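Local coordinates for taurine dioxygenase (Burkholderia ambifaria, PDB 5VN6), which probably catalyses the iron- and 2-oxoglutarate-dependent oxygenation of taurine, and here holds magnesium in its metal site, at residues 57-65 with 83-91; 131-141 with 240-251. All blocks are in the same frame, centred on the assembly; numbering follows the deposited sequence.

Contact 1: 57-65 with 83-91; sequences ITRAEHVAF and EHPGLVRIY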
loop_
_atom_site.group_PDB
_atom_site.type_symbol
_atom_site.label_atom_id
_atom_site.label_comp_id
_atom_site.label_asym_id
_atom_site.label_seq_id
_atom_site.Cartn_x
_atom_site.Cartn_y
_atom_site.Cartn_z
ATOM N N ILE A 57 20.250 3.769 22.344
ATOM C CA ILE A 57 21.644 3.660 21.946
ATOM C C ILE A 57 22.183 5.064 21.725
ATOM O O ILE A 57 21.432 6.031 21.575
ATOM C CB ILE A 57 21.832 2.815 20.663
ATOM C CG1 ILE A 57 21.063 3.441 19.491
ATOM C CG2 ILE A 57 21.349 1.382 20.896
ATOM C CD1 ILE A 57 21.248 2.717 18.159
ATOM N N THR A 58 23.501 5.164 21.683
ATOM C CA THR A 58 24.130 6.439 21.408
ATOM C C THR A 58 24.343 6.592 19.914
ATOM O O THR A 58 24.263 5.631 19.143
ATOM C CB THR A 58 25.465 6.540 22.136
ATOM O OG1 THR A 58 26.431 5.728 21.455
ATOM C CG2 THR A 58 25.318 6.031 23.566
ATOM N N ARG A 59 24.579 7.835 19.502
ATOM C CA ARG A 59 24.818 8.095 18.091
ATOM C C ARG A 59 26.103 7.429 17.620
ATOM O O ARG A 59 26.162 6.904 16.499
ATOM C CB ARG A 59 24.812 9.602 17.849
ATOM C CG ARG A 59 23.467 10.207 18.268
ATOM C CD ARG A 59 23.470 11.725 18.312
ATOM N NE ARG A 59 22.116 12.280 18.259
ATOM C CZ ARG A 59 21.201 12.142 19.216
ATOM N NH1 ARG A 59 21.476 11.458 20.321
ATOM N NH2 ARG A 59 20.001 12.691 19.066
ATOM N N ALA A 60 27.135 7.406 18.474
ATOM C CA ALA A 60 28.342 6.669 18.126
ATOM C C ALA A 60 28.020 5.195 17.895
ATOM O O ALA A 60 28.518 4.589 16.939
ATOM C CB ALA A 60 29.415 6.850 19.208
ATOM N N GLU A 61 27.155 4.608 18.733
ATOM C CA GLU A 61 26.770 3.211 18.526
ATOM C C GLU A 61 25.933 3.029 17.262
ATOM O O GLU A 61 26.115 2.045 16.535
ATOM C CB GLU A 61 26.020 2.668 19.744
ATOM C CG GLU A 61 26.841 2.680 21.023
ATOM C CD GLU A 61 26.042 2.265 22.244
ATOM O OE1 GLU A 61 24.841 2.590 22.314
ATOM O OE2 GLU A 61 26.628 1.629 23.149
ATOM N N HIS A 62 25.015 3.963 16.981
ATOM C CA HIS A 62 24.245 3.919 15.735
ATOM C C HIS A 62 25.180 3.930 14.534
ATOM O O HIS A 62 25.031 3.132 13.598
ATOM C CB HIS A 62 23.275 5.114 15.688
ATOM C CG HIS A 62 22.388 5.169 14.474
ATOM N ND1 HIS A 62 21.344 6.069 14.367
ATOM C CD2 HIS A 62 22.382 4.451 13.323
ATOM C CE1 HIS A 62 20.739 5.906 13.203
ATOM N NE2 HIS A 62 21.350 4.933 12.549
ATOM N N VAL A 63 26.158 4.837 14.555
ATOM C CA VAL A 63 27.126 4.948 13.475
ATOM C C VAL A 63 27.989 3.693 13.398
ATOM O O VAL A 63 28.177 3.116 12.323
ATOM C CB VAL A 63 27.976 6.215 13.690
ATOM C CG1 VAL A 63 29.303 6.121 12.963
ATOM C CG2 VAL A 63 27.189 7.444 13.238
ATOM N N ALA A 64 28.518 3.248 14.539
ATOM C CA ALA A 64 29.396 2.081 14.548
ATOM C C ALA A 64 28.661 0.802 14.146
ATOM O O ALA A 64 29.264 -0.088 13.534
ATOM C CB ALA A 64 30.038 1.917 15.922
ATOM N N PHE A 65 27.373 0.679 14.480
ATOM C CA PHE A 65 26.624 -0.483 14.009
ATOM C C PHE A 65 26.484 -0.459 12.493
ATOM O O PHE A 65 26.701 -1.477 11.827
ATOM C CB PHE A 65 25.244 -0.557 14.672
ATOM C CG PHE A 65 24.325 -1.595 14.055
ATOM C CD1 PHE A 65 24.509 -2.946 14.308
ATOM C CD2 PHE A 65 23.287 -1.217 13.208
ATOM C CE1 PHE A 65 23.669 -3.905 13.733
ATOM C CE2 PHE A 65 22.445 -2.171 12.639
ATOM C CZ PHE A 65 22.641 -3.523 12.910
ATOM N N GLU A 83 28.720 16.358 13.953
ATOM C CA GLU A 83 28.956 15.957 15.338
ATOM C C GLU A 83 29.321 14.469 15.450
ATOM O O GLU A 83 30.161 14.089 16.272
ATOM C CB GLU A 83 27.725 16.261 16.193
ATOM N N HIS A 84 28.670 13.644 14.626
ATOM C CA HIS A 84 28.961 12.211 14.523
ATOM C C HIS A 84 28.983 11.845 13.048
ATOM O O HIS A 84 27.932 11.586 12.448
ATOM C CB HIS A 84 27.927 11.353 15.253
ATOM C CG HIS A 84 27.993 11.433 16.745
ATOM N ND1 HIS A 84 27.229 12.316 17.478
ATOM C CD2 HIS A 84 28.711 10.719 17.644
ATOM C CE1 HIS A 84 27.486 12.156 18.763
ATOM N NE2 HIS A 84 28.382 11.194 18.892
ATOM N N PRO A 85 30.159 11.855 12.417
ATOM C CA PRO A 85 30.226 11.611 10.969
ATOM C C PRO A 85 29.543 10.310 10.574
ATOM O O PRO A 85 29.654 9.292 11.259
ATOM C CB PRO A 85 31.732 11.560 10.692
ATOM C CG PRO A 85 32.300 12.498 11.727
ATOM C CD PRO A 85 31.463 12.274 12.968
ATOM N N GLY A 86 28.847 10.356 9.432
ATOM C CA GLY A 86 28.023 9.283 8.933
ATOM C C GLY A 86 26.552 9.429 9.289
ATOM O O GLY A 86 25.687 8.920 8.565
ATOM N N LEU A 87 26.258 10.126 10.379
ATOM C CA LEU A 87 24.899 10.329 10.839
ATOM C C LEU A 87 24.324 11.609 10.254
ATOM O O LEU A 87 24.978 12.658 10.250
ATOM C CB LEU A 87 24.879 10.387 12.366
ATOM C CG LEU A 87 23.521 10.275 13.055
ATOM C CD1 LEU A 87 23.066 8.829 13.085
ATOM C CD2 LEU A 87 23.634 10.844 14.468
ATOM N N VAL A 88 23.075 11.522 9.796
ATOM C CA VAL A 88 22.344 12.642 9.220
ATOM C C VAL A 88 21.046 12.805 10.000
ATOM O O VAL A 88 20.255 11.859 10.105
ATOM C CB VAL A 88 22.063 12.425 7.719
ATOM C CG1 VAL A 88 21.130 13.507 7.170
ATOM C CG2 VAL A 88 23.362 12.395 6.928
ATOM N N ARG A 89 20.827 14.006 10.534
ATOM C CA ARG A 89 19.605 14.329 11.257
ATOM C C ARG A 89 18.536 14.783 10.274
ATOM O O ARG A 89 18.819 15.524 9.329
ATOM C CB ARG A 89 19.857 15.429 12.293
ATOM C CG ARG A 89 20.794 15.033 13.437
ATOM C CD ARG A 89 20.719 16.019 14.610
ATOM N NE ARG A 89 19.382 16.601 14.750
ATOM C CZ ARG A 89 18.354 16.016 15.365
ATOM N NH1 ARG A 89 17.181 16.636 15.429
ATOM N NH2 ARG A 89 18.490 14.813 15.910
ATOM N N ILE A 90 17.305 14.334 10.500
ATOM C CA ILE A 90 16.168 14.672 9.651
ATOM C C ILE A 90 15.084 15.215 10.575
ATOM O O ILE A 90 14.334 14.444 11.184
ATOM C CB ILE A 90 15.654 13.468 8.851
ATOM C CG1 ILE A 90 16.797 12.771 8.112
ATOM C CG2 ILE A 90 14.593 13.903 7.850
ATOM C CD1 ILE A 90 16.372 11.528 7.381
ATOM N N TYR A 91 14.989 16.539 10.674
ATOM C CA TYR A 91 13.999 17.207 11.510
ATOM C C TYR A 91 13.015 17.949 10.614
ATOM O O TYR A 91 13.426 18.686 9.710
ATOM C CB TYR A 91 14.666 18.173 12.490
#

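Contact 2: 131-141 with 240-251; sequences GDTMWANMVLA and AAIPEYQVRWRW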
loop_
_atom_site.group_PDB
_atom_site.type_symbol
_atom_site.label_atom_id
_atom_site.label_comp_id
_atom_site.label_asym_id
_atom_site.label_seq_id
_atom_site.Cartn_x
_atom_site.Cartn_y
_atom_site.Cartn_z
ATOM N N GLY A 131 2.793 9.043 9.824
ATOM C CA GLY A 131 4.174 8.960 9.385
ATOM C C GLY A 131 4.759 7.568 9.272
ATOM O O GLY A 131 5.978 7.407 9.423
ATOM N N ASP A 132 3.927 6.556 9.016
ATOM C CA ASP A 132 4.419 5.202 8.784
ATOM C C ASP A 132 5.373 5.168 7.590
ATOM O O ASP A 132 5.326 6.018 6.704
ATOM C CB ASP A 132 3.254 4.252 8.496
ATOM C CG ASP A 132 2.395 3.993 9.705
ATOM O OD1 ASP A 132 2.682 4.567 10.779
ATOM O OD2 ASP A 132 1.410 3.236 9.566
ATOM N N THR A 133 6.227 4.146 7.548
ATOM C CA THR A 133 7.077 3.907 6.386
ATOM C C THR A 133 6.758 2.520 5.849
ATOM O O THR A 133 6.508 1.587 6.623
ATOM C CB THR A 133 8.582 4.028 6.738
ATOM O OG1 THR A 133 8.818 5.293 7.371
ATOM C CG2 THR A 133 9.463 3.923 5.485
ATOM N N MET A 134 6.732 2.391 4.529
ATOM C CA MET A 134 6.467 1.115 3.884
ATOM C C MET A 134 7.660 0.706 3.053
ATOM O O MET A 134 8.394 1.559 2.550
ATOM C CB MET A 134 5.229 1.178 2.977
ATOM C CG MET A 134 4.000 1.735 3.677
ATOM S SD MET A 134 2.603 1.813 2.548
ATOM C CE MET A 134 2.404 0.076 2.171
ATOM N N TRP A 135 7.852 -0.608 2.921
ATOM C CA TRP A 135 8.842 -1.182 2.026
ATOM C C TRP A 135 8.171 -2.196 1.111
ATOM O O TRP A 135 7.172 -2.816 1.481
ATOM C CB TRP A 135 10.008 -1.885 2.791
ATOM C CG TRP A 135 10.974 -0.975 3.460
ATOM C CD1 TRP A 135 12.216 -0.647 3.022
ATOM C CD2 TRP A 135 10.796 -0.293 4.717
ATOM N NE1 TRP A 135 12.825 0.201 3.915
ATOM C CE2 TRP A 135 11.973 0.437 4.963
ATOM C CE3 TRP A 135 9.750 -0.225 5.647
ATOM C CZ2 TRP A 135 12.145 1.229 6.105
ATOM C CZ3 TRP A 135 9.912 0.561 6.772
ATOM C CH2 TRP A 135 11.101 1.277 6.995
ATOM N N ALA A 136 8.755 -2.389 -0.078
ATOM C CA ALA A 136 8.276 -3.364 -1.044
ATOM C C ALA A 136 9.441 -4.254 -1.477
ATOM O O ALA A 136 10.577 -3.787 -1.611
ATOM C CB ALA A 136 7.644 -2.680 -2.267
ATOM N N ASN A 137 9.157 -5.538 -1.663
ATOM C CA ASN A 137 10.157 -6.542 -2.025
ATOM C C ASN A 137 10.251 -6.576 -3.549
ATOM O O ASN A 137 9.390 -7.139 -4.222
ATOM C CB ASN A 137 9.763 -7.893 -1.433
ATOM C CG ASN A 137 10.745 -9.006 -1.760
ATOM O OD1 ASN A 137 11.492 -8.946 -2.737
ATOM N ND2 ASN A 137 10.736 -10.044 -0.935
ATOM N N MET A 138 11.289 -5.958 -4.110
ATOM C CA MET A 138 11.397 -5.953 -5.568
ATOM C C MET A 138 12.048 -7.218 -6.122
ATOM O O MET A 138 12.146 -7.358 -7.345
ATOM C CB MET A 138 12.161 -4.706 -6.036
ATOM C CG MET A 138 11.535 -3.411 -5.535
ATOM S SD MET A 138 9.727 -3.294 -5.776
ATOM C CE MET A 138 9.674 -3.245 -7.581
ATOM N N VAL A 139 12.519 -8.123 -5.260
ATOM C CA VAL A 139 12.899 -9.467 -5.707
ATOM C C VAL A 139 11.649 -10.266 -6.070
ATOM O O VAL A 139 11.544 -10.869 -7.148
ATOM C CB VAL A 139 13.722 -10.179 -4.614
ATOM C CG1 VAL A 139 13.934 -11.685 -4.950
ATOM C CG2 VAL A 139 15.074 -9.456 -4.371
ATOM N N LEU A 140 10.673 -10.257 -5.169
ATOM C CA LEU A 140 9.383 -10.869 -5.444
ATOM C C LEU A 140 8.672 -10.188 -6.618
ATOM O O LEU A 140 8.017 -10.856 -7.433
ATOM C CB LEU A 140 8.538 -10.800 -4.171
ATOM C CG LEU A 140 7.365 -11.729 -4.006
ATOM C CD1 LEU A 140 7.867 -13.175 -4.218
ATOM C CD2 LEU A 140 6.803 -11.518 -2.598
ATOM N N ALA A 141 8.769 -8.859 -6.718
ATOM C CA ALA A 141 8.118 -8.183 -7.839
ATOM C C ALA A 141 8.665 -8.675 -9.173
ATOM O O ALA A 141 7.902 -8.863 -10.134
ATOM C CB ALA A 141 8.289 -6.669 -7.726
ATOM N N ALA A 240 5.587 -2.032 -7.474
ATOM C CA ALA A 240 5.836 -1.737 -6.067
ATOM C C ALA A 240 4.559 -1.387 -5.328
ATOM O O ALA A 240 4.557 -1.389 -4.097
ATOM C CB ALA A 240 6.828 -0.579 -5.897
ATOM N N ALA A 241 3.481 -1.055 -6.032
ATOM C CA ALA A 241 2.239 -0.702 -5.363
ATOM C C ALA A 241 1.374 -1.924 -5.011
ATOM O O ALA A 241 0.251 -1.758 -4.513
ATOM C CB ALA A 241 1.453 0.290 -6.223
ATOM N N ILE A 242 1.871 -3.139 -5.222
ATOM C CA ILE A 242 1.090 -4.353 -5.002
ATOM C C ILE A 242 1.197 -4.737 -3.526
ATOM O O ILE A 242 2.305 -5.044 -3.058
ATOM C CB ILE A 242 1.554 -5.496 -5.917
ATOM C CG1 ILE A 242 1.169 -5.181 -7.367
ATOM C CG2 ILE A 242 0.962 -6.849 -5.454
ATOM C CD1 ILE A 242 1.845 -6.082 -8.429
ATOM N N PRO A 243 0.094 -4.742 -2.775
ATOM C CA PRO A 243 0.202 -4.984 -1.328
ATOM C C PRO A 243 0.859 -6.302 -0.964
ATOM O O PRO A 243 1.478 -6.389 0.108
ATOM C CB PRO A 243 -1.258 -4.925 -0.858
ATOM C CG PRO A 243 -1.915 -4.004 -1.867
ATOM C CD PRO A 243 -1.273 -4.376 -3.178
ATOM N N GLU A 244 0.762 -7.322 -1.829
ATOM C CA GLU A 244 1.409 -8.610 -1.565
ATOM C C GLU A 244 2.910 -8.481 -1.331
ATOM O O GLU A 244 3.505 -9.338 -0.674
ATOM C CB GLU A 244 1.168 -9.573 -2.731
ATOM C CG GLU A 244 -0.120 -10.385 -2.602
ATOM C CD GLU A 244 -1.361 -9.588 -2.972
ATOM O OE1 GLU A 244 -1.209 -8.433 -3.460
ATOM O OE2 GLU A 244 -2.481 -10.113 -2.778
ATOM N N TYR A 245 3.541 -7.445 -1.865
ATOM C CA TYR A 245 4.991 -7.291 -1.770
ATOM C C TYR A 245 5.407 -6.355 -0.649
ATOM O O TYR A 245 6.603 -6.057 -0.516
ATOM C CB TYR A 245 5.558 -6.746 -3.091
ATOM C CG TYR A 245 5.156 -7.520 -4.318
ATOM C CD1 TYR A 245 4.843 -8.889 -4.244
ATOM C CD2 TYR A 245 5.098 -6.884 -5.568
ATOM C CE1 TYR A 245 4.464 -9.606 -5.393
ATOM C CE2 TYR A 245 4.738 -7.583 -6.703
ATOM C CZ TYR A 245 4.429 -8.946 -6.613
ATOM O OH TYR A 245 4.074 -9.627 -7.756
ATOM N N GLN A 246 4.455 -5.879 0.151
ATOM C CA GLN A 246 4.658 -4.711 0.990
ATOM C C GLN A 246 4.641 -5.070 2.470
ATOM O O GLN A 246 4.022 -6.047 2.904
ATOM C CB GLN A 246 3.580 -3.640 0.725
ATOM C CG GLN A 246 3.683 -2.982 -0.646
ATOM C CD GLN A 246 2.505 -2.052 -0.902
ATOM O OE1 GLN A 246 1.603 -1.962 -0.085
ATOM N NE2 GLN A 246 2.481 -1.412 -2.058
ATOM N N VAL A 247 5.303 -4.217 3.250
ATOM C CA VAL A 247 5.145 -4.192 4.696
ATOM C C VAL A 247 5.012 -2.734 5.102
ATOM O O VAL A 247 5.569 -1.843 4.453
ATOM C CB VAL A 247 6.315 -4.891 5.438
ATOM C CG1 VAL A 247 7.700 -4.218 5.149
ATOM C CG2 VAL A 247 6.049 -4.942 6.924
ATOM N N ARG A 248 4.252 -2.488 6.169
ATOM C CA ARG A 248 4.011 -1.146 6.686
ATOM C C ARG A 248 4.411 -1.098 8.150
ATOM O O ARG A 248 3.962 -1.925 8.942
ATOM C CB ARG A 248 2.540 -0.726 6.525
ATOM C CG ARG A 248 2.255 0.678 7.077
ATOM C CD ARG A 248 1.134 1.368 6.322
ATOM N NE ARG A 248 0.797 2.672 6.890
ATOM C CZ ARG A 248 0.074 3.601 6.264
ATOM N NH1 ARG A 248 -0.179 4.763 6.854
ATOM N NH2 ARG A 248 -0.384 3.380 5.044
ATOM N N TRP A 249 5.260 -0.135 8.507
ATOM C CA TRP A 249 5.841 -0.067 9.836
ATOM C C TRP A 249 5.395 1.218 10.508
ATOM O O TRP A 249 5.414 2.287 9.885
ATOM C CB TRP A 249 7.370 -0.135 9.762
ATOM C CG TRP A 249 8.105 0.049 11.055
ATOM C CD1 TRP A 249 8.874 1.133 11.421
ATOM C CD2 TRP A 249 8.189 -0.884 12.144
ATOM N NE1 TRP A 249 9.409 0.931 12.664
ATOM C CE2 TRP A 249 9.007 -0.292 13.137
ATOM C CE3 TRP A 249 7.640 -2.150 12.385
ATOM C CZ2 TRP A 249 9.312 -0.937 14.343
ATOM C CZ3 TRP A 249 7.935 -2.789 13.597
ATOM C CH2 TRP A 249 8.773 -2.180 14.551
ATOM N N ARG A 250 4.975 1.106 11.765
ATOM C CA ARG A 250 4.567 2.254 12.560
ATOM C C ARG A 250 5.674 2.597 13.540
ATOM O O ARG A 250 6.126 1.729 14.293
ATOM C CB ARG A 250 3.274 1.978 13.317
ATOM C CG ARG A 250 2.809 3.186 14.082
ATOM C CD ARG A 250 1.413 2.974 14.642
ATOM N NE ARG A 250 1.032 4.084 15.495
ATOM C CZ ARG A 250 -0.143 4.187 16.109
ATOM N NH1 ARG A 250 -1.064 3.237 15.960
ATOM N NH2 ARG A 250 -0.392 5.245 16.864
ATOM N N TRP A 251 6.116 3.849 13.517
ATOM C CA TRP A 251 7.260 4.274 14.323
ATOM C C TRP A 251 6.868 4.559 15.767
ATOM O O TRP A 251 5.771 5.046 16.055
ATOM C CB TRP A 251 7.899 5.527 13.724
ATOM C CG TRP A 251 8.500 5.280 12.384
ATOM C CD1 TRP A 251 7.927 5.505 11.160
ATOM C CD2 TRP A 251 9.789 4.702 12.129
ATOM N NE1 TRP A 251 8.799 5.113 10.152
ATOM C CE2 TRP A 251 9.945 4.619 10.728
ATOM C CE3 TRP A 251 10.827 4.261 12.953
ATOM C CZ2 TRP A 251 11.106 4.123 10.135
ATOM C CZ3 TRP A 251 11.973 3.744 12.360
ATOM C CH2 TRP A 251 12.100 3.684 10.964
HETATM O O HOH W 1 4.515 5.952 12.264
HETATM O O HOH W 2 0.723 6.525 9.076
HETATM O O HOH W 3 5.147 -8.607 -10.068
#

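Contact 1: 57-65 with 83-91
The H84 imidazole lies flat against the start of helix 59-65: R59 CB sits over the centre of one ring face, a CH-pi contact with CB 3.7 Å from the ring centroid. A second ring is met the other way round, from the strand: L87 CD1 stands over one face of H62, toward the rim, 3.5 Å from H62 ND1. R89 NH2 lies at the edge of the R59 guanidinium, 4.1 Å from R59 NH2, with the two planes 35° apart; both NH2 groups form salt bridges with E280 OE2, which draws the guanidinium groups together. With CG anti to the backbone N (chi1 -166°), the L87 branch reaches the helix; CD1 goes to H62, while CD2 packs on R59 CB at 3.8 Å. One turn along the helix, V63 CG2 rests on L87 CB (3.8 Å), and V63 CG1 on the carbonyl O of P85 (3.6 Å), within the type II turn H84-L87. A capping box of T58 and E61 starts the helix. Strand 87-91, an outermost strand of the mixed sheet within this chain, pairs with 278-284; helix 59-67 packs over a face of the sheet, H62 NE2 bonded to V120 O of strand 118-125 and F65 against helix 27-32.

Contact 2: 131-141 with 240-251
W135 and V247 meet through CB and CG1 (4.0 Å), and on the same face of the sheet the W135 indole runs alongside W249, its CZ3 4.0 Å from W249 CB at the ring edge. T133 CG2 covers one face of that indole; F51 and W259 meet W135 edge-to-face. At the far end Y245 is wedged between I242 CG2 on one ring face and the backbone of A141 on the other, while L140 CD2 touches Y245 CD1 (3.7 Å). Strands 133-137 and 246-249 pair antiparallel, T133 with W249 and W135 with V247 as hydrogen-bonded pairs, and 133-137 is the middle strand between 246-249 and 264-268. This is one sheet of the double-stranded beta-helix (jelly-roll) core of the cupin clan, and strand 264-268 brings the metal ligand H266. At the strand's end N137 takes the N-cap position of helix 138-143, its OD1 accepting from L140 N. On the opposite face M134 CG packs on R248 CD, and Q246 NE2 donates to A240 O in its own amide plane. Toward the other end W251 NE1 donates to T133 OG1 (2.8 Å), which lies in the indole plane. Outermost, R248, extended from CG to NE, directs NE at the anti lone pair of D132 OD2 in a salt bridge (2.8 Å, 169°), with carboxylate and guanidinium planes 85° apart. Water 1 joins D132 OD1 to W251 N, water 2 joins D132 N to R248 NH1, and R248 NH2 reaches P243 O of the second subunit.

Contact 1 closes before contact 2 opens along the chain; their centres are 25 Å apart, and the nearest atoms come to about 9 Å without touching. They belong to different sheets: 87-91 is an outermost strand of the mixed sheet within the chain, whereas 133-137 and 246-249 form part of the three-stranded one. The two sheets meet where W135 and W251 pack on A257 of strand 256-260. Contact 2 lies nearer the magnesium ion, held by H106, D108 and H266: the T133 side chain is about 7 Å from it, and that of W135 about 4 Å from that of H266. In contact 1 the H62 side chain is about 14 Å from the ion. The second subunit touches contact 2 alone.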